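Local coordinates for protein complement factor H (Mus musculus, PDB 2YBY) that probably helps restrain complement activation on host surfaces, as a complement regulator of the innate immune system built from sushi (SCR) repeats, at residues Tyr33-Asp38 with Trp59-Pro64; Pro8-Gly13 with Val63-Lys68; Val27-Lys32 with Leu52-Gln57. The protein carries 1 engineered substitution. All coordinates share one frame; numbering follows the deposited sequence.

Contact 1. Residues Tyr33-Asp38 with Trp59-Pro64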
loop_
_atom_site.group_PDB
_atom_site.type_symbol
_atom_site.label_atom_id
_atom_site.label_comp_id
_atom_site.label_asym_id
_atom_site.label_seq_id
_atom_site.Cartn_x
_atom_site.Cartn_y
_atom_site.Cartn_z
ATOM N N TYR A 33 15.625 -2.865 -6.343
ATOM C CA TYR A 33 14.937 -3.044 -7.613
ATOM C C TYR A 33 13.576 -2.412 -7.556
ATOM O O TYR A 33 12.882 -2.617 -6.583
ATOM C CB TYR A 33 14.796 -4.547 -7.923
ATOM C CG TYR A 33 16.144 -5.205 -8.101
ATOM C CD1 TYR A 33 16.825 -5.100 -9.303
ATOM C CD2 TYR A 33 16.841 -5.709 -7.011
ATOM C CE1 TYR A 33 18.118 -5.596 -9.453
ATOM C CE2 TYR A 33 18.148 -6.180 -7.141
ATOM C CZ TYR A 33 18.774 -6.130 -8.372
ATOM O OH TYR A 33 20.077 -6.520 -8.547
ATOM N N SER A 34 13.174 -1.658 -8.608
ATOM C CA SER A 34 11.869 -1.042 -8.613
ATOM C C SER A 34 10.797 -2.101 -8.785
ATOM O O SER A 34 11.008 -3.098 -9.490
ATOM C CB SER A 34 11.799 -0.003 -9.736
ATOM O OG SER A 34 12.047 -0.595 -10.994
ATOM N N TYR A 35 9.630 -1.893 -8.162
ATOM C CA TYR A 35 8.506 -2.807 -8.285
ATOM C C TYR A 35 7.215 -2.037 -8.255
ATOM O O TYR A 35 7.169 -0.885 -7.819
ATOM C CB TYR A 35 8.520 -3.907 -7.198
ATOM C CG TYR A 35 8.126 -3.440 -5.813
ATOM C CD1 TYR A 35 9.066 -2.928 -4.942
ATOM C CD2 TYR A 35 6.812 -3.558 -5.362
ATOM C CE1 TYR A 35 8.720 -2.534 -3.649
ATOM C CE2 TYR A 35 6.443 -3.122 -4.092
ATOM C CZ TYR A 35 7.411 -2.642 -3.222
ATOM O OH TYR A 35 7.107 -2.249 -1.938
ATOM N N LYS A 36 6.167 -2.686 -8.689
ATOM C CA LYS A 36 4.830 -2.102 -8.703
ATOM C C LYS A 36 3.865 -3.131 -8.140
ATOM O O LYS A 36 4.218 -4.310 -7.985
ATOM C CB LYS A 36 4.434 -1.686 -10.133
ATOM C CG LYS A 36 4.388 -2.852 -11.097
ATOM C CD LYS A 36 3.956 -2.459 -12.510
ATOM C CE LYS A 36 3.971 -3.655 -13.440
ATOM N NZ LYS A 36 3.302 -3.363 -14.736
ATOM N N CYS A 37 2.684 -2.681 -7.798
ATOM C CA CYS A 37 1.658 -3.537 -7.237
ATOM C C CYS A 37 0.457 -3.615 -8.156
ATOM O O CYS A 37 0.161 -2.694 -8.902
ATOM C CB CYS A 37 1.255 -3.053 -5.850
ATOM S SG CYS A 37 2.629 -2.959 -4.683
ATOM N N ASP A 38 -0.326 -4.684 -7.972
ATOM C CA ASP A 38 -1.571 -4.883 -8.697
ATOM C C ASP A 38 -2.580 -3.760 -8.377
ATOM O O ASP A 38 -2.551 -3.191 -7.290
ATOM C CB ASP A 38 -2.234 -6.199 -8.254
ATOM C CG ASP A 38 -1.438 -7.473 -8.472
ATOM O OD1 ASP A 38 -0.329 -7.394 -9.024
ATOM O OD2 ASP A 38 -1.908 -8.534 -8.047
ATOM N N TRP A 59 15.006 -9.620 1.687
ATOM C CA TRP A 59 14.246 -8.560 1.023
ATOM C C TRP A 59 13.378 -7.807 1.976
ATOM O O TRP A 59 12.758 -8.413 2.877
ATOM C CB TRP A 59 13.354 -9.168 -0.056
ATOM C CG TRP A 59 14.123 -9.741 -1.192
ATOM C CD1 TRP A 59 14.226 -11.053 -1.540
ATOM C CD2 TRP A 59 14.861 -9.002 -2.181
ATOM N NE1 TRP A 59 15.007 -11.185 -2.661
ATOM C CE2 TRP A 59 15.402 -9.937 -3.079
ATOM C CE3 TRP A 59 15.137 -7.635 -2.378
ATOM C CZ2 TRP A 59 16.231 -9.567 -4.125
ATOM C CZ3 TRP A 59 15.939 -7.267 -3.444
ATOM C CH2 TRP A 59 16.435 -8.219 -4.329
ATOM N N GLU A 60 13.335 -6.480 1.789
ATOM C CA GLU A 60 12.468 -5.593 2.537
ATOM C C GLU A 60 11.771 -4.653 1.536
ATOM O O GLU A 60 12.427 -4.141 0.626
ATOM C CB GLU A 60 13.228 -4.777 3.597
ATOM C CG GLU A 60 13.845 -5.657 4.675
ATOM C CD GLU A 60 14.297 -4.927 5.922
ATOM O OE1 GLU A 60 14.646 -3.729 5.822
ATOM O OE2 GLU A 60 14.281 -5.553 7.006
ATOM N N PRO A 61 10.462 -4.385 1.709
ATOM C CA PRO A 61 9.553 -4.912 2.763
ATOM C C PRO A 61 9.269 -6.400 2.717
ATOM O O PRO A 61 9.389 -7.022 1.669
ATOM C CB PRO A 61 8.287 -4.066 2.591
ATOM C CG PRO A 61 8.657 -2.907 1.683
ATOM C CD PRO A 61 9.776 -3.425 0.830
ATOM N N GLU A 62 8.914 -6.979 3.870
ATOM C CA GLU A 62 8.561 -8.397 3.940
ATOM C C GLU A 62 7.341 -8.659 3.095
ATOM O O GLU A 62 7.210 -9.752 2.516
ATOM C CB GLU A 62 8.219 -8.828 5.370
ATOM C CG GLU A 62 9.354 -8.744 6.351
ATOM C CD GLU A 62 8.942 -9.290 7.709
ATOM O OE1 GLU A 62 7.765 -9.125 8.114
ATOM O OE2 GLU A 62 9.818 -9.880 8.373
ATOM N N VAL A 63 6.386 -7.714 3.116
ATOM C CA VAL A 63 5.138 -7.776 2.358
ATOM C C VAL A 63 5.170 -6.498 1.469
ATOM O O VAL A 63 4.756 -5.418 1.857
ATOM C CB VAL A 63 3.891 -7.875 3.281
ATOM C CG1 VAL A 63 2.606 -7.976 2.463
ATOM C CG2 VAL A 63 4.016 -9.066 4.235
ATOM N N PRO A 64 5.686 -6.619 0.245
ATOM C CA PRO A 64 5.929 -5.408 -0.544
ATOM C C PRO A 64 4.689 -4.665 -1.003
ATOM O O PRO A 64 4.768 -3.463 -1.273
ATOM C CB PRO A 64 6.727 -5.952 -1.729
ATOM C CG PRO A 64 7.421 -7.154 -1.186
ATOM C CD PRO A 64 6.366 -7.781 -0.355
#

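Contact 2. Residues Pro8-Gly13 with Val63-Lys68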
loop_
_atom_site.group_PDB
_atom_site.type_symbol
_atom_site.label_atom_id
_atom_site.label_comp_id
_atom_site.label_asym_id
_atom_site.label_seq_id
_atom_site.Cartn_x
_atom_site.Cartn_y
_atom_site.Cartn_z
ATOM N N PRO A 8 13.153 -12.226 -6.095
ATOM C CA PRO A 8 12.007 -11.972 -5.214
ATOM C C PRO A 8 10.664 -12.190 -5.871
ATOM O O PRO A 8 10.355 -11.546 -6.890
ATOM C CB PRO A 8 12.196 -10.510 -4.815
ATOM C CG PRO A 8 12.869 -9.888 -5.943
ATOM C CD PRO A 8 13.717 -10.959 -6.604
ATOM N N GLN A 9 9.860 -13.102 -5.292
ATOM C CA GLN A 9 8.492 -13.374 -5.765
ATOM C C GLN A 9 7.535 -13.185 -4.599
ATOM O O GLN A 9 7.732 -13.793 -3.564
ATOM C CB GLN A 9 8.384 -14.764 -6.325
ATOM C CG GLN A 9 9.368 -14.953 -7.459
ATOM C CD GLN A 9 9.159 -16.245 -8.193
ATOM O OE1 GLN A 9 8.317 -16.336 -9.081
ATOM N NE2 GLN A 9 9.917 -17.261 -7.825
ATOM N N PHE A 10 6.545 -12.281 -4.734
ATOM C CA PHE A 10 5.657 -11.925 -3.627
ATOM C C PHE A 10 4.237 -11.694 -4.140
ATOM O O PHE A 10 4.058 -11.640 -5.349
ATOM C CB PHE A 10 6.186 -10.658 -2.929
ATOM C CG PHE A 10 6.585 -9.517 -3.841
ATOM C CD1 PHE A 10 7.862 -9.461 -4.404
ATOM C CD2 PHE A 10 5.669 -8.554 -4.210
ATOM C CE1 PHE A 10 8.229 -8.396 -5.227
ATOM C CE2 PHE A 10 6.023 -7.521 -5.077
ATOM C CZ PHE A 10 7.300 -7.453 -5.588
ATOM N N LYS A 11 3.234 -11.628 -3.252
ATOM C CA LYS A 11 1.857 -11.441 -3.690
ATOM C C LYS A 11 1.540 -10.021 -4.061
ATOM O O LYS A 11 2.106 -9.069 -3.515
ATOM C CB LYS A 11 0.844 -11.882 -2.611
ATOM C CG LYS A 11 0.853 -13.372 -2.326
ATOM C CD LYS A 11 -0.427 -13.818 -1.605
ATOM C CE LYS A 11 -1.513 -14.275 -2.544
ATOM N NZ LYS A 11 -2.701 -14.751 -1.791
ATOM N N TYR A 12 0.588 -9.881 -4.959
ATOM C CA TYR A 12 0.002 -8.645 -5.381
ATOM C C TYR A 12 0.925 -7.619 -6.030
ATOM O O TYR A 12 0.619 -6.429 -6.040
ATOM C CB TYR A 12 -0.754 -8.010 -4.220
ATOM C CG TYR A 12 -1.637 -8.976 -3.468
ATOM C CD1 TYR A 12 -2.634 -9.693 -4.120
ATOM C CD2 TYR A 12 -1.489 -9.161 -2.102
ATOM C CE1 TYR A 12 -3.485 -10.546 -3.418
ATOM C CE2 TYR A 12 -2.326 -10.018 -1.391
ATOM C CZ TYR A 12 -3.299 -10.738 -2.061
ATOM O OH TYR A 12 -4.145 -11.590 -1.377
ATOM N N GLY A 13 1.990 -8.088 -6.626
ATOM C CA GLY A 13 2.883 -7.228 -7.367
ATOM C C GLY A 13 4.108 -7.963 -7.857
ATOM O O GLY A 13 4.285 -9.171 -7.623
ATOM N N VAL A 63 6.386 -7.714 3.116
ATOM C CA VAL A 63 5.138 -7.776 2.358
ATOM C C VAL A 63 5.170 -6.498 1.469
ATOM O O VAL A 63 4.756 -5.418 1.857
ATOM C CB VAL A 63 3.891 -7.875 3.281
ATOM C CG1 VAL A 63 2.606 -7.976 2.463
ATOM C CG2 VAL A 63 4.016 -9.066 4.235
ATOM N N PRO A 64 5.686 -6.619 0.245
ATOM C CA PRO A 64 5.929 -5.408 -0.544
ATOM C C PRO A 64 4.689 -4.665 -1.003
ATOM O O PRO A 64 4.768 -3.463 -1.273
ATOM C CB PRO A 64 6.727 -5.952 -1.729
ATOM C CG PRO A 64 7.421 -7.154 -1.186
ATOM C CD PRO A 64 6.366 -7.781 -0.355
ATOM N N CYS A 65 3.605 -5.416 -1.217
ATOM C CA CYS A 65 2.355 -4.870 -1.701
ATOM C C CYS A 65 1.272 -5.171 -0.686
ATOM O O CYS A 65 1.058 -6.338 -0.310
ATOM C CB CYS A 65 2.015 -5.449 -3.054
ATOM S SG CYS A 65 3.152 -4.933 -4.359
ATOM N N VAL A 66 0.615 -4.107 -0.242
ATOM C CA VAL A 66 -0.466 -4.150 0.753
ATOM C C VAL A 66 -1.720 -3.482 0.178
ATOM O O VAL A 66 -1.663 -2.787 -0.842
ATOM C CB VAL A 66 -0.033 -3.476 2.087
ATOM C CG1 VAL A 66 1.156 -4.203 2.717
ATOM C CG2 VAL A 66 0.299 -2.006 1.897
ATOM N N ARG A 67 -2.871 -3.682 0.833
ATOM C CA ARG A 67 -4.089 -3.029 0.365
ATOM C C ARG A 67 -3.944 -1.491 0.290
ATOM O O ARG A 67 -3.360 -0.871 1.179
ATOM C CB ARG A 67 -5.298 -3.393 1.256
ATOM C CG ARG A 67 -6.638 -2.807 0.816
ATOM C CD ARG A 67 -7.098 -3.218 -0.541
ATOM N NE ARG A 67 -7.466 -4.629 -0.631
ATOM C CZ ARG A 67 -7.703 -5.282 -1.773
ATOM N NH1 ARG A 67 -7.563 -4.665 -2.944
ATOM N NH2 ARG A 67 -8.058 -6.563 -1.753
ATOM N N LYS A 68 -4.463 -0.910 -0.797
ATOM C CA LYS A 68 -4.509 0.516 -1.037
ATOM C C LYS A 68 -5.956 0.961 -0.853
ATOM O O LYS A 68 -6.877 0.320 -1.375
ATOM C CB LYS A 68 -4.078 0.818 -2.478
ATOM C CG LYS A 68 -4.077 2.259 -2.869
ATOM C CD LYS A 68 -3.583 2.481 -4.301
ATOM C CE LYS A 68 -4.658 2.207 -5.309
ATOM N NZ LYS A 68 -4.220 2.542 -6.690
HETATM O O HOH W 1 2.887 -8.343 -1.086
#

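Contact 3. Residues Val27-Lys32 with Leu52-Gln57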
loop_
_atom_site.group_PDB
_atom_site.type_symbol
_atom_site.label_atom_id
_atom_site.label_comp_id
_atom_site.label_asym_id
_atom_site.label_seq_id
_atom_site.Cartn_x
_atom_site.Cartn_y
_atom_site.Cartn_z
ATOM N N VAL A 27 21.593 -11.814 -5.671
ATOM C CA VAL A 27 22.277 -10.527 -5.692
ATOM C C VAL A 27 22.777 -10.159 -4.294
ATOM O O VAL A 27 22.315 -10.748 -3.291
ATOM C CB VAL A 27 21.363 -9.393 -6.260
ATOM C CG1 VAL A 27 20.973 -9.670 -7.704
ATOM C CG2 VAL A 27 20.129 -9.196 -5.392
ATOM N N SER A 28 23.668 -9.162 -4.222
ATOM C CA SER A 28 24.279 -8.704 -2.968
ATOM C C SER A 28 23.467 -7.726 -2.168
ATOM O O SER A 28 22.614 -7.020 -2.724
ATOM C CB SER A 28 25.652 -8.102 -3.244
ATOM O OG SER A 28 26.471 -9.043 -3.921
ATOM N N ILE A 29 23.796 -7.608 -0.872
ATOM C CA ILE A 29 23.170 -6.667 0.054
ATOM C C ILE A 29 23.476 -5.264 -0.450
ATOM O O ILE A 29 24.592 -4.988 -0.896
ATOM C CB ILE A 29 23.625 -6.898 1.520
ATOM C CG1 ILE A 29 22.950 -8.164 2.099
ATOM C CG2 ILE A 29 23.314 -5.661 2.430
ATOM C CD1 ILE A 29 23.718 -8.790 3.341
ATOM N N GLY A 30 22.469 -4.396 -0.428
ATOM C CA GLY A 30 22.597 -3.040 -0.934
ATOM C C GLY A 30 21.916 -2.849 -2.276
ATOM O O GLY A 30 21.535 -1.726 -2.604
ATOM N N ASN A 31 21.743 -3.919 -3.079
ATOM C CA ASN A 31 21.081 -3.790 -4.381
ATOM C C ASN A 31 19.600 -3.501 -4.141
ATOM O O ASN A 31 19.023 -3.964 -3.167
ATOM C CB ASN A 31 21.200 -5.053 -5.209
ATOM C CG ASN A 31 22.530 -5.189 -5.897
ATOM O OD1 ASN A 31 23.551 -5.483 -5.270
ATOM N ND2 ASN A 31 22.555 -4.952 -7.198
ATOM N N LYS A 32 18.982 -2.781 -5.050
ATOM C CA LYS A 32 17.553 -2.489 -4.941
ATOM C C LYS A 32 16.935 -2.558 -6.296
ATOM O O LYS A 32 17.618 -2.364 -7.304
ATOM C CB LYS A 32 17.299 -1.145 -4.270
ATOM C CG LYS A 32 17.802 0.049 -5.062
ATOM C CD LYS A 32 17.609 1.351 -4.285
ATOM C CE LYS A 32 17.874 2.587 -5.101
ATOM N NZ LYS A 32 19.286 2.710 -5.589
ATOM N N LEU A 52 12.440 -2.540 -3.762
ATOM C CA LEU A 52 12.579 -3.748 -2.948
ATOM C C LEU A 52 14.076 -3.815 -2.693
ATOM O O LEU A 52 14.852 -3.759 -3.651
ATOM C CB LEU A 52 12.102 -4.983 -3.696
ATOM C CG LEU A 52 11.836 -6.181 -2.765
ATOM C CD1 LEU A 52 10.579 -5.997 -1.949
ATOM C CD2 LEU A 52 11.795 -7.465 -3.532
ATOM N N ARG A 53 14.478 -3.844 -1.431
ATOM C CA ARG A 53 15.886 -3.748 -1.050
ATOM C C ARG A 53 16.437 -5.018 -0.506
ATOM O O ARG A 53 15.824 -5.631 0.360
ATOM C CB ARG A 53 16.069 -2.652 -0.010
ATOM C CG ARG A 53 15.783 -1.260 -0.583
ATOM C CD ARG A 53 15.735 -0.198 0.494
ATOM N NE ARG A 53 15.218 1.053 -0.078
ATOM C CZ ARG A 53 15.940 1.958 -0.730
ATOM N NH1 ARG A 53 17.255 1.794 -0.881
ATOM N NH2 ARG A 53 15.360 3.040 -1.227
ATOM N N CYS A 54 17.613 -5.415 -0.997
ATOM C CA CYS A 54 18.269 -6.609 -0.464
ATOM C C CYS A 54 19.040 -6.197 0.810
ATOM O O CYS A 54 19.986 -5.418 0.718
ATOM C CB CYS A 54 19.203 -7.220 -1.487
ATOM S SG CYS A 54 20.217 -8.553 -0.794
ATOM N N THR A 55 18.599 -6.651 1.986
ATOM C CA THR A 55 19.225 -6.273 3.257
ATOM C C THR A 55 19.839 -7.502 3.926
ATOM O O THR A 55 19.625 -8.628 3.480
ATOM C CB THR A 55 18.202 -5.617 4.206
ATOM O OG1 THR A 55 17.453 -6.610 4.888
ATOM C CG2 THR A 55 17.319 -4.601 3.527
ATOM N N ALA A 56 20.473 -7.292 5.088
ATOM C CA ALA A 56 21.027 -8.403 5.886
ATOM C C ALA A 56 19.918 -9.303 6.470
ATOM O O ALA A 56 20.203 -10.412 6.926
ATOM C CB ALA A 56 21.892 -7.848 6.999
ATOM N N GLN A 57 18.638 -8.836 6.435
ATOM C CA GLN A 57 17.482 -9.615 6.870
ATOM C C GLN A 57 16.690 -10.151 5.646
ATOM O O GLN A 57 15.604 -10.709 5.806
ATOM C CB GLN A 57 16.604 -8.740 7.791
ATOM C CG GLN A 57 17.166 -8.652 9.226
ATOM C CD GLN A 57 16.786 -7.399 9.981
ATOM O OE1 GLN A 57 15.830 -6.688 9.644
ATOM N NE2 GLN A 57 17.518 -7.114 11.055
HETATM O O HOH W 2 19.339 -0.149 -0.878
#

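Contact 1. Residues Tyr33-Asp38 with Trp59-Pro64
Tyr33 and Trp59 lie with their CA atoms 10.3 Å apart, and Cys37 and Pro64 with theirs 8.2 Å apart, so strand 32-37 runs past loop 59-64 without backbone pairing and side chains bridge the gap. Two aromatic residues of the strand do most of this work. The Tyr35 hydroxyl OH donates a hydrogen bond to the backbone O of Pro64 at 2.7 Å. It approaches to one side of the C=O direction, at 123°, and is tilted 18° from the carbonyl plane. Tyr35 CB points toward the loop, and chi1 of 74° sets CG between the backbone N and the carbonyl carbon. The Tyr35 and Pro64 side chains cross at about a right angle, and Pro64 CB touches Tyr35 CZ at 3.7 Å. Pro61, which follows a cis peptide bond, brings its CG and CD near the same hydroxyl.

Nearer the start of the strand, Tyr33 CD2 meets Trp59 CH2 at 3.7 Å, and the two side chains cross obliquely. Tyr33 CE2 lies in the plane of the indole, at its edge. Trp59 NE1 is turned to another task and donates to the backbone O of Glu6. A tryptophan between the third and fourth cysteines, as here, is a hallmark of the sushi repeat. Cys37 is joined to Cys65, the residue after Pro64, by a disulfide. The contact is thus mostly apolar, with one short polar bond in it. That bond gives the carbonyl of a buried proline a donor and holds the ring end of buried Tyr35 against the loop.

Contact 2. Residues Pro8-Gly13 with Val63-Lys68
Phe10 takes Pro64 over one face of its ring. Pro64 CG stands 3.8 Å from the ring centroid, 17° off the normal and offset toward the rim, which makes a CH-pi contact. Pro64 CB reaches the CD2 side of the same ring, 3.7 Å from Phe10 CD2. The sulfur of Cys65 comes to the edge instead, with SG 3.9 Å from Phe10 CE2, a sulfur-aromatic contact. Tyr12 O lies 3.4 Å from Cys65 SG, and the CB atoms of Tyr12 and Cys65 touch. Water 1 ties the backbones together: it donates to Lys11 O at 2.7 Å and accepts from Cys65 N at 3.0 Å.

The bridge from Cys65 is the second-to-fourth cysteine disulfide of a sushi repeat. The loop leading into strand 13-15 packs against it, with Gly13 CA touching Cys65 SG.

Further out, Tyr35 meets Phe10 edge-to-face, and Leu52 of strand 50-55 touches both Phe10 and Pro64. The Tyr12 ring carries Lys11 CB over one face, and it also stacks with Phe41. Beyond Cys65 the chain enters strand 66-71, where Arg67 makes a cation-pi contact with Phe41.

Contact 3. Residues Val27-Lys32 with Leu52-Gln57
Gly30 and Cys54 join the two backbones by a hydrogen bond from Gly30 N to Cys54 O, at 2.9 Å. Cys54 answers with its own N, which donates to Asn31 O at 3.0 Å. Next to these, Lys32 and Arg53 form an antiparallel non-hydrogen-bonded pair, with CA atoms 4.4 Å apart. A type II turn from Ser28 to Asn31 brings Gly30 into place. Gly30 has backbone angles at which a CB would jam against the carbonyl O of Ile29.

Ile29 lies over the end of the strand. Its CB is 4.0 Å from Cys54 O, and its branch CG2 is 3.8 Å from Cys54 O as well. The other branch, CG1, is anti to the carbonyl carbon (chi1 -74°). It sits 3.6 Å from Thr55 O and also touches Cys54 SG. The tip, CD1, packs 3.7 Å from Ala56 CA and near Ala56 CB. The side chain therefore follows the opposite backbone from Cys54 to Ala56.

Lys32 and Arg53 lie side by side and point the same way. Lys32 CD is 3.5 Å from Arg53 NH1, but the two like-charged ends do not meet. Arg53 NH1 donates to water 2, which lies in the guanidinium plane at its edge and donates in turn to Gly30 O.

Cys54 SG is bonded to Cys5, the first-to-third cysteine bridge of the sushi repeat. Thr55 OG1 accepts from Gln57 N in an ST turn where the strand gives way to a loop, and it is also hydrogen-bonded to Gly58 O. Segment 27-32 leads from helix 18-21 into strand 32-37, the middle strand of a three-stranded antiparallel sheet between 13-15 and 50-55. Leu52 of strand 50-55 touches Tyr35 on that middle strand.

In the fold
From the N terminus, segment 8-13 opens the long loop that contact 2 closes at 63-68. Contact 3 falls entirely within that loop, joining 27-32 to 52-57. Contact 1 starts next, at 33-38, and ends at 59-64, so its segments alternate with those of contact 3. Contacts 1 and 2 end on the same piece of chain and share Val63 and Pro64; their centres are about 6 Å apart. Contacts 1 and 3 both reach the sheet of strands 32-37 and 50-55. Leu52 packs against Pro8 and Pro64, linking contact 3 to contact 2. All three lie in the first sushi repeat, and contact 2 reaches strand 66-71, which leads into the second.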